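Yersinopine dehydrogenase (Yersinia pestis, PDB 6C4M) catalyses the NADPH-dependent reductive condensation of pyruvate with an amino-acid-derived intermediate, the last step in the biosynthesis of the metallophore yersinopine. Local coordinates at residues A[34-39]-A[82-87]; A[105-110]-A[227-232]; A[272-277]-A[439-444]; A[305-310]-A[408-413]; A[311-316]-A[418-423]. One frame throughout, in Å; residues are numbered along the deposited sequence.

Interaction 1: residues A[34-39]-A[82-87]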
# COMPACT_ATOMS: atom_id res chain seq x y z
N ALA A 34 34.18 4.71 -1.00
CA ALA A 34 35.52 5.30 -1.00
C ALA A 34 36.05 5.43 -2.41
O ALA A 34 36.84 6.34 -2.70
CB ALA A 34 36.47 4.45 -0.15
N ILE A 35 35.64 4.55 -3.32
CA ILE A 35 36.06 4.70 -4.70
C ILE A 35 35.44 5.96 -5.31
O ILE A 35 36.13 6.77 -5.94
CB ILE A 35 35.72 3.44 -5.51
CG1 ILE A 35 36.50 2.24 -4.95
CG2 ILE A 35 36.03 3.62 -6.97
CD1 ILE A 35 35.99 0.90 -5.46
N GLN A 36 34.13 6.15 -5.11
CA GLN A 36 33.51 7.38 -5.60
C GLN A 36 34.18 8.61 -5.00
O GLN A 36 34.45 9.60 -5.69
CB GLN A 36 32.03 7.42 -5.25
CG GLN A 36 31.31 8.74 -5.68
CD GLN A 36 31.17 8.88 -7.19
OE1 GLN A 36 30.63 8.00 -7.87
NE2 GLN A 36 31.66 10.00 -7.72
N LEU A 37 34.37 8.58 -3.67
CA LEU A 37 35.01 9.68 -2.97
C LEU A 37 36.40 9.95 -3.53
O LEU A 37 36.76 11.10 -3.78
CB LEU A 37 35.10 9.35 -1.48
CG LEU A 37 35.83 10.32 -0.55
CD1 LEU A 37 35.13 11.67 -0.51
CD2 LEU A 37 35.89 9.68 0.83
N ALA A 38 37.20 8.89 -3.71
CA ALA A 38 38.56 9.10 -4.19
C ALA A 38 38.57 9.76 -5.56
O ALA A 38 39.41 10.64 -5.82
CB ALA A 38 39.31 7.77 -4.26
N VAL A 39 37.66 9.35 -6.45
CA VAL A 39 37.57 9.99 -7.76
C VAL A 39 37.20 11.45 -7.61
O VAL A 39 37.78 12.33 -8.25
CB VAL A 39 36.57 9.23 -8.64
CG1 VAL A 39 36.16 10.05 -9.87
CG2 VAL A 39 37.15 7.90 -9.06
N ALA A 82 24.93 11.57 -15.67
CA ALA A 82 24.95 12.96 -16.10
C ALA A 82 26.22 13.67 -15.62
O ALA A 82 26.79 14.49 -16.35
CB ALA A 82 23.70 13.68 -15.58
N THR A 83 26.70 13.34 -14.41
CA THR A 83 27.88 13.99 -13.84
C THR A 83 28.98 13.01 -13.44
O THR A 83 29.97 13.43 -12.81
CB THR A 83 27.50 14.83 -12.62
OG1 THR A 83 26.96 13.98 -11.59
CG2 THR A 83 26.49 15.87 -12.99
N GLN A 84 28.86 11.73 -13.79
CA GLN A 84 29.87 10.72 -13.48
C GLN A 84 29.99 9.75 -14.65
O GLN A 84 29.06 8.99 -14.92
CB GLN A 84 29.53 9.96 -12.20
CG GLN A 84 30.64 9.04 -11.72
CD GLN A 84 31.93 9.80 -11.46
OE1 GLN A 84 31.99 10.66 -10.58
NE2 GLN A 84 32.95 9.51 -12.25
N LYS A 85 31.12 9.78 -15.34
CA LYS A 85 31.42 8.87 -16.43
C LYS A 85 32.51 7.90 -15.97
O LYS A 85 32.87 7.85 -14.79
CB LYS A 85 31.85 9.65 -17.68
CG LYS A 85 30.84 10.69 -18.17
CD LYS A 85 29.50 10.08 -18.50
CE LYS A 85 28.63 11.05 -19.32
NZ LYS A 85 28.46 12.38 -18.65
N GLU A 86 33.05 7.13 -16.91
CA GLU A 86 34.11 6.19 -16.59
C GLU A 86 35.34 6.95 -16.13
O GLU A 86 35.85 7.82 -16.84
CB GLU A 86 34.44 5.30 -17.78
CG GLU A 86 33.26 4.42 -18.20
CD GLU A 86 33.60 3.48 -19.35
OE1 GLU A 86 32.69 2.74 -19.79
OE2 GLU A 86 34.76 3.49 -19.80
N SER A 87 35.80 6.64 -14.92
CA SER A 87 36.92 7.33 -14.31
C SER A 87 37.82 6.32 -13.63
O SER A 87 37.41 5.21 -13.27
CB SER A 87 36.48 8.36 -13.27
OG SER A 87 35.51 9.24 -13.79

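Interaction 2: residues A[105-110]-A[227-232]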
# COMPACT_ATOMS: atom_id res chain seq x y z
N TRP A 105 49.86 13.16 6.30
CA TRP A 105 48.45 13.30 6.00
C TRP A 105 47.85 14.49 6.75
O TRP A 105 47.99 14.60 7.97
CB TRP A 105 47.68 12.01 6.38
CG TRP A 105 48.29 10.79 5.77
CD1 TRP A 105 49.01 9.82 6.42
CD2 TRP A 105 48.28 10.42 4.39
NE1 TRP A 105 49.42 8.86 5.53
CE2 TRP A 105 48.99 9.21 4.27
CE3 TRP A 105 47.70 10.99 3.24
CZ2 TRP A 105 49.17 8.56 3.06
CZ3 TRP A 105 47.87 10.33 2.04
CH2 TRP A 105 48.60 9.13 1.95
N GLN A 106 47.12 15.33 6.02
CA GLN A 106 46.46 16.48 6.64
C GLN A 106 44.95 16.32 6.75
O GLN A 106 44.32 17.09 7.49
CB GLN A 106 46.80 17.74 5.87
CG GLN A 106 48.32 17.96 5.88
CD GLN A 106 48.73 19.33 5.43
OE1 GLN A 106 47.96 20.27 5.50
NE2 GLN A 106 49.99 19.45 5.01
N ARG A 107 44.36 15.33 6.09
CA ARG A 107 42.93 15.10 6.16
C ARG A 107 42.71 13.59 6.26
O ARG A 107 43.28 12.82 5.47
CB ARG A 107 42.22 15.70 4.94
CG ARG A 107 40.76 15.43 4.85
CD ARG A 107 40.22 15.86 3.51
NE ARG A 107 40.30 17.29 3.27
CZ ARG A 107 40.89 17.86 2.22
NH1 ARG A 107 41.50 17.11 1.30
NH2 ARG A 107 40.86 19.17 2.06
N LEU A 108 41.97 13.19 7.29
CA LEU A 108 41.43 11.84 7.39
C LEU A 108 39.94 11.87 7.10
O LEU A 108 39.21 12.75 7.59
CB LEU A 108 41.65 11.23 8.77
CG LEU A 108 43.07 11.20 9.31
CD1 LEU A 108 43.05 10.47 10.64
CD2 LEU A 108 44.02 10.55 8.31
N ILE A 109 39.48 10.93 6.28
CA ILE A 109 38.05 10.78 6.01
C ILE A 109 37.64 9.40 6.52
O ILE A 109 38.20 8.38 6.09
CB ILE A 109 37.71 10.96 4.52
CG1 ILE A 109 38.23 12.33 4.02
CG2 ILE A 109 36.18 10.82 4.34
CD1 ILE A 109 38.01 12.64 2.56
N LEU A 110 36.70 9.37 7.46
CA LEU A 110 36.19 8.10 8.00
C LEU A 110 35.08 7.63 7.09
O LEU A 110 33.99 8.18 7.09
CB LEU A 110 35.72 8.23 9.44
CG LEU A 110 36.87 8.18 10.44
CD1 LEU A 110 36.43 8.54 11.84
CD2 LEU A 110 37.43 6.80 10.47
N MET A 227 35.06 23.30 4.60
CA MET A 227 33.66 23.34 4.16
C MET A 227 33.55 23.77 2.71
O MET A 227 32.77 23.18 1.94
CB MET A 227 32.87 24.30 5.04
CG MET A 227 32.88 23.92 6.50
SD MET A 227 31.36 23.16 6.98
CE MET A 227 31.15 24.00 8.56
N SER A 228 34.32 24.79 2.31
CA SER A 228 34.29 25.24 0.93
C SER A 228 34.79 24.15 0.01
O SER A 228 34.27 23.94 -1.09
CB SER A 228 35.15 26.51 0.76
OG SER A 228 34.65 27.56 1.56
N TRP A 229 35.82 23.43 0.46
CA TRP A 229 36.38 22.36 -0.35
C TRP A 229 35.35 21.25 -0.54
O TRP A 229 35.10 20.81 -1.66
CB TRP A 229 37.65 21.81 0.30
CG TRP A 229 38.13 20.56 -0.36
CD1 TRP A 229 38.78 20.46 -1.54
CD2 TRP A 229 37.99 19.24 0.14
NE1 TRP A 229 39.05 19.14 -1.83
CE2 TRP A 229 38.57 18.37 -0.80
CE3 TRP A 229 37.42 18.70 1.29
CZ2 TRP A 229 38.60 17.00 -0.63
CZ3 TRP A 229 37.45 17.34 1.46
CH2 TRP A 229 38.04 16.50 0.51
N LEU A 230 34.72 20.81 0.57
CA LEU A 230 33.67 19.80 0.48
C LEU A 230 32.56 20.24 -0.45
O LEU A 230 32.08 19.45 -1.27
CB LEU A 230 33.09 19.50 1.87
CG LEU A 230 33.82 18.45 2.67
CD1 LEU A 230 33.27 18.39 4.08
CD2 LEU A 230 33.69 17.07 2.03
N THR A 231 32.09 21.48 -0.30
CA THR A 231 31.07 22.00 -1.20
C THR A 231 31.52 21.87 -2.65
O THR A 231 30.80 21.33 -3.48
CB THR A 231 30.76 23.45 -0.86
OG1 THR A 231 30.25 23.53 0.47
CG2 THR A 231 29.71 24.04 -1.82
N ALA A 232 32.72 22.34 -2.96
CA ALA A 232 33.22 22.21 -4.32
C ALA A 232 33.20 20.76 -4.77
O ALA A 232 32.78 20.45 -5.89
CB ALA A 232 34.63 22.79 -4.43

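Interaction 3: residues A[272-277]-A[439-444]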
# COMPACT_ATOMS: atom_id res chain seq x y z
N ALA A 272 12.77 -13.30 10.36
CA ALA A 272 13.46 -13.62 9.11
C ALA A 272 14.97 -13.58 9.31
O ALA A 272 15.71 -14.38 8.73
CB ALA A 272 13.04 -12.62 8.03
N LEU A 273 15.42 -12.65 10.12
CA LEU A 273 16.85 -12.47 10.33
C LEU A 273 17.44 -13.67 11.05
O LEU A 273 18.51 -14.17 10.68
CB LEU A 273 17.06 -11.20 11.14
CG LEU A 273 18.39 -11.05 11.87
CD1 LEU A 273 19.49 -10.88 10.83
CD2 LEU A 273 18.31 -9.86 12.79
N PHE A 274 16.76 -14.15 12.08
CA PHE A 274 17.32 -15.16 12.97
C PHE A 274 16.91 -16.59 12.62
O PHE A 274 17.45 -17.53 13.23
CB PHE A 274 16.92 -14.87 14.41
CG PHE A 274 17.68 -13.74 15.04
CD1 PHE A 274 19.07 -13.80 15.20
CD2 PHE A 274 17.01 -12.63 15.50
CE1 PHE A 274 19.78 -12.74 15.79
CE2 PHE A 274 17.69 -11.58 16.08
CZ PHE A 274 19.10 -11.63 16.24
N TYR A 275 15.98 -16.79 11.67
CA TYR A 275 15.59 -18.10 11.15
C TYR A 275 15.92 -18.12 9.67
O TYR A 275 15.03 -17.97 8.82
CB TYR A 275 14.10 -18.37 11.39
CG TYR A 275 13.76 -18.62 12.83
CD1 TYR A 275 13.48 -17.57 13.69
CD2 TYR A 275 13.75 -19.93 13.35
CE1 TYR A 275 13.17 -17.81 15.04
CE2 TYR A 275 13.47 -20.17 14.69
CZ TYR A 275 13.16 -19.11 15.52
OH TYR A 275 12.87 -19.33 16.84
N PRO A 276 17.19 -18.30 9.31
CA PRO A 276 17.62 -18.04 7.93
C PRO A 276 16.95 -18.91 6.91
O PRO A 276 17.13 -18.65 5.71
CB PRO A 276 19.12 -18.32 7.97
CG PRO A 276 19.31 -19.23 9.12
CD PRO A 276 18.29 -18.80 10.14
N GLU A 277 16.22 -19.94 7.32
CA GLU A 277 15.62 -20.86 6.37
C GLU A 277 14.25 -20.42 5.89
O GLU A 277 13.75 -20.97 4.91
CB GLU A 277 15.53 -22.26 7.00
CG GLU A 277 16.07 -23.35 6.10
CD GLU A 277 17.45 -23.03 5.55
OE1 GLU A 277 18.37 -22.75 6.35
OE2 GLU A 277 17.61 -23.03 4.31
N LYS A 439 19.22 -13.11 22.07
CA LYS A 439 19.53 -14.10 23.11
C LYS A 439 18.98 -15.47 22.72
O LYS A 439 19.65 -16.49 22.92
CB LYS A 439 18.96 -13.67 24.46
CG LYS A 439 19.70 -12.49 25.14
CD LYS A 439 19.11 -12.18 26.54
CE LYS A 439 19.72 -10.91 27.18
NZ LYS A 439 18.94 -10.45 28.40
N ALA A 440 17.77 -15.50 22.16
CA ALA A 440 17.18 -16.78 21.78
C ALA A 440 17.98 -17.43 20.66
O ALA A 440 18.22 -18.64 20.69
CB ALA A 440 15.71 -16.60 21.36
N PHE A 441 18.48 -16.63 19.72
CA PHE A 441 19.31 -17.17 18.66
C PHE A 441 20.63 -17.74 19.20
O PHE A 441 21.06 -18.83 18.80
CB PHE A 441 19.61 -16.09 17.62
CG PHE A 441 20.65 -16.50 16.62
CD1 PHE A 441 20.33 -17.39 15.60
CD2 PHE A 441 21.95 -16.04 16.73
CE1 PHE A 441 21.29 -17.78 14.67
CE2 PHE A 441 22.92 -16.42 15.81
CZ PHE A 441 22.59 -17.29 14.78
N ILE A 442 21.30 -17.00 20.09
CA ILE A 442 22.57 -17.47 20.62
C ILE A 442 22.37 -18.81 21.33
O ILE A 442 23.26 -19.68 21.30
CB ILE A 442 23.18 -16.42 21.57
CG1 ILE A 442 23.63 -15.20 20.76
CG2 ILE A 442 24.35 -17.03 22.43
CD1 ILE A 442 23.96 -14.00 21.61
N ASP A 443 21.22 -19.00 21.98
CA ASP A 443 20.97 -20.26 22.67
C ASP A 443 20.77 -21.40 21.68
O ASP A 443 21.20 -22.54 21.92
CB ASP A 443 19.77 -20.14 23.60
CG ASP A 443 20.02 -19.21 24.78
OD1 ASP A 443 21.19 -18.91 25.05
OD2 ASP A 443 19.04 -18.80 25.45
N ARG A 444 20.09 -21.13 20.56
CA ARG A 444 19.89 -22.16 19.55
C ARG A 444 21.22 -22.64 18.97
O ARG A 444 21.43 -23.85 18.78
CB ARG A 444 19.01 -21.63 18.43
CG ARG A 444 17.58 -21.43 18.84
CD ARG A 444 16.68 -21.40 17.61
NE ARG A 444 16.79 -20.16 16.81
CZ ARG A 444 16.29 -18.99 17.18
NH1 ARG A 444 15.71 -18.86 18.37
NH2 ARG A 444 16.39 -17.93 16.38
O HOH W 1 18.25 -20.16 13.94

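Interaction 4: residues A[305-310]-A[408-413]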
# COMPACT_ATOMS: atom_id res chain seq x y z
N ASP A 305 9.52 10.77 17.81
CA ASP A 305 9.21 11.50 19.04
C ASP A 305 10.34 11.37 20.06
O ASP A 305 10.65 12.33 20.77
CB ASP A 305 7.92 10.97 19.70
CG ASP A 305 6.67 11.31 18.96
OD1 ASP A 305 6.61 12.39 18.33
OD2 ASP A 305 5.73 10.50 19.06
N ASP A 306 10.93 10.18 20.17
CA ASP A 306 12.00 9.95 21.15
C ASP A 306 13.24 10.80 20.81
O ASP A 306 13.86 11.41 21.70
CB ASP A 306 12.38 8.47 21.18
CG ASP A 306 11.31 7.58 21.83
OD1 ASP A 306 10.27 8.09 22.32
OD2 ASP A 306 11.53 6.34 21.86
N TYR A 307 13.63 10.82 19.53
CA TYR A 307 14.79 11.59 19.13
C TYR A 307 14.55 13.08 19.34
O TYR A 307 15.46 13.81 19.72
CB TYR A 307 15.14 11.31 17.67
CG TYR A 307 15.72 9.94 17.35
CD1 TYR A 307 16.51 9.24 18.25
CD2 TYR A 307 15.50 9.35 16.12
CE1 TYR A 307 17.06 7.99 17.93
CE2 TYR A 307 16.04 8.11 15.78
CZ TYR A 307 16.81 7.43 16.69
OH TYR A 307 17.31 6.17 16.33
N LYS A 308 13.33 13.55 19.13
CA LYS A 308 13.02 14.94 19.45
C LYS A 308 13.28 15.23 20.92
O LYS A 308 13.86 16.27 21.27
CB LYS A 308 11.58 15.26 19.09
CG LYS A 308 11.03 16.55 19.69
CD LYS A 308 9.58 16.69 19.19
CE LYS A 308 8.93 17.95 19.67
NZ LYS A 308 8.96 18.03 21.14
N ARG A 309 12.86 14.31 21.80
CA ARG A 309 13.12 14.47 23.23
C ARG A 309 14.61 14.55 23.51
O ARG A 309 15.06 15.38 24.30
CB ARG A 309 12.53 13.30 24.02
CG ARG A 309 11.51 13.72 25.08
CD ARG A 309 10.90 12.51 25.87
NE ARG A 309 10.35 11.46 25.00
CZ ARG A 309 9.21 11.56 24.32
NH1 ARG A 309 8.48 12.67 24.40
NH2 ARG A 309 8.79 10.55 23.56
N LEU A 310 15.39 13.64 22.90
CA LEU A 310 16.82 13.59 23.16
C LEU A 310 17.53 14.81 22.60
O LEU A 310 18.33 15.45 23.28
CB LEU A 310 17.42 12.31 22.57
CG LEU A 310 18.93 12.13 22.74
CD1 LEU A 310 19.32 12.18 24.20
CD2 LEU A 310 19.39 10.81 22.12
N HIS A 408 23.72 -0.81 17.26
CA HIS A 408 24.80 -0.07 17.91
C HIS A 408 24.47 1.43 17.98
O HIS A 408 24.56 2.05 19.04
CB HIS A 408 26.11 -0.29 17.17
CG HIS A 408 26.66 -1.67 17.29
ND1 HIS A 408 27.55 -2.18 16.37
CD2 HIS A 408 26.46 -2.64 18.21
CE1 HIS A 408 27.88 -3.41 16.72
NE2 HIS A 408 27.22 -3.72 17.83
N LYS A 409 24.05 2.01 16.86
CA LYS A 409 23.81 3.45 16.86
C LYS A 409 22.71 3.83 17.83
O LYS A 409 22.81 4.84 18.55
CB LYS A 409 23.47 3.93 15.46
CG LYS A 409 24.66 3.93 14.49
CD LYS A 409 24.12 4.18 13.07
CE LYS A 409 25.15 3.91 12.00
NZ LYS A 409 24.59 4.18 10.64
N LEU A 410 21.64 3.02 17.89
CA LEU A 410 20.52 3.37 18.74
C LEU A 410 20.83 3.06 20.19
O LEU A 410 20.44 3.82 21.08
CB LEU A 410 19.26 2.62 18.25
CG LEU A 410 17.99 2.81 19.08
CD1 LEU A 410 17.65 4.28 19.09
CD2 LEU A 410 16.87 1.99 18.45
N ARG A 411 21.55 1.96 20.47
CA ARG A 411 21.91 1.69 21.85
C ARG A 411 22.77 2.80 22.44
O ARG A 411 22.57 3.21 23.58
CB ARG A 411 22.65 0.36 21.97
CG ARG A 411 23.13 0.05 23.42
CD ARG A 411 23.65 -1.37 23.56
NE ARG A 411 22.66 -2.32 23.05
CZ ARG A 411 22.74 -3.63 23.19
NH1 ARG A 411 23.77 -4.15 23.85
NH2 ARG A 411 21.78 -4.42 22.68
N THR A 412 23.75 3.29 21.67
CA THR A 412 24.57 4.39 22.16
C THR A 412 23.69 5.56 22.57
O THR A 412 23.84 6.12 23.67
CB THR A 412 25.61 4.81 21.11
OG1 THR A 412 26.56 3.75 20.91
CG2 THR A 412 26.37 6.07 21.57
N LEU A 413 22.72 5.93 21.72
CA LEU A 413 21.84 7.06 22.03
C LEU A 413 20.90 6.77 23.19
O LEU A 413 20.62 7.67 23.99
CB LEU A 413 21.07 7.46 20.79
CG LEU A 413 21.93 7.97 19.65
CD1 LEU A 413 21.20 8.06 18.31
CD2 LEU A 413 22.42 9.32 20.02

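Interaction 5: residues A[311-316]-A[418-423]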
# COMPACT_ATOMS: atom_id res chain seq x y z
N LEU A 311 17.27 15.12 21.32
CA LEU A 311 17.86 16.29 20.70
C LEU A 311 17.52 17.56 21.47
O LEU A 311 18.41 18.37 21.79
CB LEU A 311 17.37 16.39 19.26
CG LEU A 311 17.92 15.34 18.31
CD1 LEU A 311 17.19 15.38 16.98
CD2 LEU A 311 19.40 15.57 18.09
N ASN A 312 16.24 17.76 21.78
CA ASN A 312 15.85 18.95 22.54
C ASN A 312 16.64 19.06 23.83
O ASN A 312 17.08 20.15 24.21
CB ASN A 312 14.36 18.91 22.83
CG ASN A 312 13.51 19.19 21.60
OD1 ASN A 312 14.02 19.37 20.50
ND2 ASN A 312 12.21 19.19 21.77
N ARG A 313 16.82 17.93 24.53
CA ARG A 313 17.63 17.93 25.75
C ARG A 313 19.05 18.35 25.46
O ARG A 313 19.69 19.02 26.27
CB ARG A 313 17.60 16.52 26.37
CG ARG A 313 18.41 16.38 27.63
CD ARG A 313 17.73 17.05 28.80
NE ARG A 313 18.38 16.64 30.03
CZ ARG A 313 19.42 17.26 30.59
NH1 ARG A 313 19.91 18.37 30.05
NH2 ARG A 313 19.94 16.78 31.71
N LEU A 314 19.58 17.93 24.31
CA LEU A 314 20.92 18.31 23.91
C LEU A 314 20.99 19.72 23.34
O LEU A 314 22.09 20.14 22.96
CB LEU A 314 21.45 17.31 22.88
CG LEU A 314 21.62 15.92 23.51
CD1 LEU A 314 21.70 14.88 22.44
CD2 LEU A 314 22.86 15.88 24.41
N GLY A 315 19.87 20.45 23.27
CA GLY A 315 19.86 21.81 22.77
C GLY A 315 19.69 21.94 21.29
O GLY A 315 20.09 22.96 20.71
N VAL A 316 19.11 20.94 20.64
CA VAL A 316 19.02 20.88 19.20
C VAL A 316 17.56 20.68 18.82
O VAL A 316 16.83 19.91 19.47
CB VAL A 316 19.94 19.78 18.64
CG1 VAL A 316 19.75 19.62 17.15
CG2 VAL A 316 21.41 20.12 18.92
N GLY A 418 19.45 7.91 28.84
CA GLY A 418 19.33 7.55 30.24
C GLY A 418 20.25 8.36 31.14
O GLY A 418 19.87 8.78 32.23
N ALA A 419 21.48 8.61 30.68
CA ALA A 419 22.38 9.44 31.47
C ALA A 419 21.85 10.86 31.63
O ALA A 419 22.14 11.52 32.63
CB ALA A 419 23.77 9.48 30.84
N LEU A 420 21.08 11.34 30.65
CA LEU A 420 20.54 12.69 30.70
C LEU A 420 19.12 12.75 31.25
O LEU A 420 18.51 13.82 31.23
CB LEU A 420 20.58 13.31 29.31
CG LEU A 420 21.99 13.46 28.75
CD1 LEU A 420 21.99 13.96 27.31
CD2 LEU A 420 22.77 14.38 29.61
N ASP A 421 18.58 11.63 31.74
CA ASP A 421 17.24 11.59 32.32
C ASP A 421 16.16 11.80 31.26
O ASP A 421 15.14 12.44 31.50
CB ASP A 421 17.11 12.61 33.46
CG ASP A 421 18.16 12.39 34.56
OD1 ASP A 421 18.21 11.26 35.09
OD2 ASP A 421 18.93 13.34 34.87
N VAL A 422 16.40 11.25 30.07
CA VAL A 422 15.47 11.33 28.94
C VAL A 422 14.95 9.92 28.67
O VAL A 422 15.75 9.00 28.48
CB VAL A 422 16.16 11.89 27.69
CG1 VAL A 422 15.25 11.79 26.50
CG2 VAL A 422 16.59 13.36 27.89
N VAL A 423 13.63 9.76 28.61
CA VAL A 423 13.04 8.46 28.32
C VAL A 423 12.74 8.37 26.84
O VAL A 423 12.24 9.34 26.24
CB VAL A 423 11.78 8.21 29.18
CG1 VAL A 423 12.10 8.47 30.65
CG2 VAL A 423 10.63 9.07 28.71

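Interaction 1: residues A[34-39]-A[82-87]
Gln36 reaches from helix 32-44 to the side-chain amide of Gln84, meeting it from the opposite direction. That helix follows strand 25-28 in the dinucleotide-binding Rossmann fold, and its start carries Ala34 of a GxGxxA-type sequence, next to the NADP-binding Ala33; the partner segment 82-87 is the loop leading from strand 71-76 into strand 87-90. One hydrogen bond joins the two amides: Gln36 NE2 donates to Gln84 OE1 at 3.0 Å, with an N-H...O angle of 163°. The oxygen lies in the amide plane of Gln36, whereas the donor stands well above the carbonyl plane of Gln84, because the two amides are turned 61° against each other. Both chains leave with CG anti to the backbone N and then bend at chi2, which swings each amide toward the other. The remaining end of each amide is also held. Gln36 OE1 bonds to Thr206 OG1 on strand 203-217, and Gln84 NE2 donates to Lys85 O at 3.0 Å, in the carbonyl plane, so the rotation of both groups is fixed inside a buried contact. Phe209 and Leu74 pack around the pair. Gln36 lies about 4 Å, side chain to side chain, from the NADP-binding Thr172. One turn further along the helix Val39 points at the loop, where its CG1 methyl rests 3.8 Å from Ser87 CB and 4.0 Å from Gln84 NE2.

Interaction 2: residues A[105-110]-A[227-232]
Arg107 and Trp229 form a flat cation-pi stack between strand 107-110 and helix 225-235. The guanidinium and the indole come from opposite directions and lie face to face, their planes only 3° apart. Arg107 CZ sits 3.5 Å from the centroid of the six-membered ring and 7° off its normal, almost directly over the middle. The atoms of the guanidinium are spread across the ring: NE is 3.4 Å from Trp229 CZ3, NH1 is 3.5 Å from CZ2, and NH2 is 3.5 Å from CD2. An extended start, with CG anti to the backbone N (chi1 175°), carries the arginine out from the sheet, and a bend at chi3 lays its head flat on the indole.

Polar bonds fix the guanidinium in that plane. Arg107 NH2 makes a salt bridge to Glu226, just before the helical segment, and also donates to His20 O, while NH1 bonds to Thr25 OG1. The carboxylate and the aromatic face together probably offset the buried positive charge.

Apolar contact completes the junction. Ile109, two residues further along the strand, brings CD1 to the edge of the indole, 4.4 Å from Trp229 CH2, and itself packs on Leu37 and Ile41 of helix 32-44. Parallel neighbours 25-28 and 134-137 flank strand 107-110, and the helices lying over it cover one side of a Rossmann-type nucleotide-binding sheet.

Interaction 3: residues A[272-277]-A[439-444]
With CG anti to the carbonyl carbon (chi1 -71°) and a bend at chi3, Arg444 turns its guanidinium back from helix 425-445 toward the end of helix 267-274. Tyr275, whose ring likewise stands anti to its carbonyl carbon, receives it on one face. The two flat groups stack with their planes 15° apart, but the overlap is off-centre: Arg444 CZ lies 4.1 Å from the ring centroid and 34° off its normal, displaced toward the hydroxyl end. This is a cation-pi contact in which NH2 comes within 3.5 Å of Tyr275 CE1. The other face of the guanidinium rests against Phe441 CA, one turn earlier in its own helix, so the group is sandwiched.

At the guanidinium edge the same arginine addresses the carbonyl of Phe274. Arg444 NH2 makes a weak hydrogen bond to Phe274 O at 3.3 Å, and a water reinforces it by donating to that oxygen at 2.8 Å while accepting from Arg444 NE.

Deeper in, the buried rings of Phe274 and Phe441 meet obliquely, with centroids 5.3 Å apart. The closest approach is 3.4 Å from Phe274 CD1 to Phe441 CB. Phe441 also meets Trp397 edge-to-face, and Phe274 packs on Phe434, Ala437 and Leu438.

Tyr275 is where the chain leaves helical geometry, so the carbonyl bound by Arg444 belongs to the last helical residue. The arrangement is a helix C-terminus packed by an aromatic core and bordered by an arginine-tyrosine stack, within the helical part of the enzyme and away from the annotated sites.

Interaction 4: residues A[305-310]-A[408-413]
Tyr307 OH bonds to Asn257 O of helix 255-264, while Leu410 CD1, from helix 401-419, lies 3.4 Å from the same hydroxyl oxygen. The phenol end is thus held by a polar partner and packed by an apolar one, and Tyr258 meets the ring edge-to-face, so the tyrosine is fixed from a third helix.

The rest of the contact between helices 294-313 and 401-419 is apolar. The short axes of segments 305-310 and 408-413 pass 12.7 Å apart at 46°, and long side chains span that gap. Tyr307 meets both leucines of the other helix: its side chain crosses those of Leu410 and Leu413 at about a right angle. Leu410 CD1 is 3.9 Å from Tyr307 CE1, and Leu413 CD1 lies 4.2 Å from that same ring carbon. Leu310 extends with CG anti to the backbone N (chi1 179°), which takes its CD2 methyl to Leu413, 4.0 Å from CD2 and 3.9 Å from the carbonyl O.

On the flank of helix 294-313, Arg309 NH2 makes a salt bridge to Asp306 OD1 at 3.1 Å, and Asp306 OD2 accepts from Ala427 N near the start of helix 425-445.

Tyr307 stands about 8 Å, side chain to side chain, from His260, the probable proton donor/acceptor of the active site, and Leu410 packs on the neighbouring Pro261. The chemistry implies a buried leucine-tyrosine junction in which the Tyr307 hydroxyl is satisfied by the backbone carbonyl of Asn257, linking two long helices to the one that carries the histidine.

Interaction 5: residues A[311-316]-A[418-423]
Arg313 makes the polar part of this contact, closing on the carbonyl of Leu420 just past the end of helix 401-419. Its NE donates to Leu420 O at 3.1 Å with a bent N-H...O angle of 145°; the donor lies in the carbonyl plane, though the oxygen is tilted 19° from the guanidinium plane. NH2 adds a weak bond to the same oxygen at 3.3 Å, so two N-H groups share one acceptor.

Apolar contacts line the arginine stem and the neighbouring turn. Leaving with CG anti to the backbone N and bending at chi2 (73°), the chain runs past Val422, whose CG2 methyl touches CG at 3.5 Å and CB at 3.6 Å. Leu314 and Leu420 cross at about a right angle and meet methyl to methyl, CD2 to CD1, at 3.6 Å. Each leucine has a further neighbour: Leu314 packs on Leu248, and Leu420 on Trp470 of helix 459-471.

Backbone bonds shape both ends. At Gly315, whose phi is positive, two bonds run back into the last turn: Val316 N to Leu311 O at 2.9 Å and Gly315 N to Asn312 O. Asp421, also with positive phi, plays the same part at the other helix end, its N bonding to Gly418 O and Val422 N making the second bond back. Two helix C-termini, each closed by a Schellman motif, are thus packed against each other.

The five contacts illustrate how a cofactor-binding region and a helical region are each knitted together. Interactions 1 and 2 share the Rossmann core and touch directly, Leu37 CD2 packing on Ile109 CG2 at 3.7 Å; the side chains of Gln36 and Ile109 lie about 8 and 9 Å from the bound NADP. Interactions 4 and 5 follow the same two helices, 294-313 and 401-419, with centres 9 Å apart, and Arg309 NE probably bonds Val423 O (3.1 Å) between them. Interaction 3 closes a chain loop that encloses both, its nearest atoms about 8 Å from interaction 4. Interaction 4 lies nearest His260, the probable proton donor/acceptor, whereas interactions 3 and 5 are remote from the annotated sites.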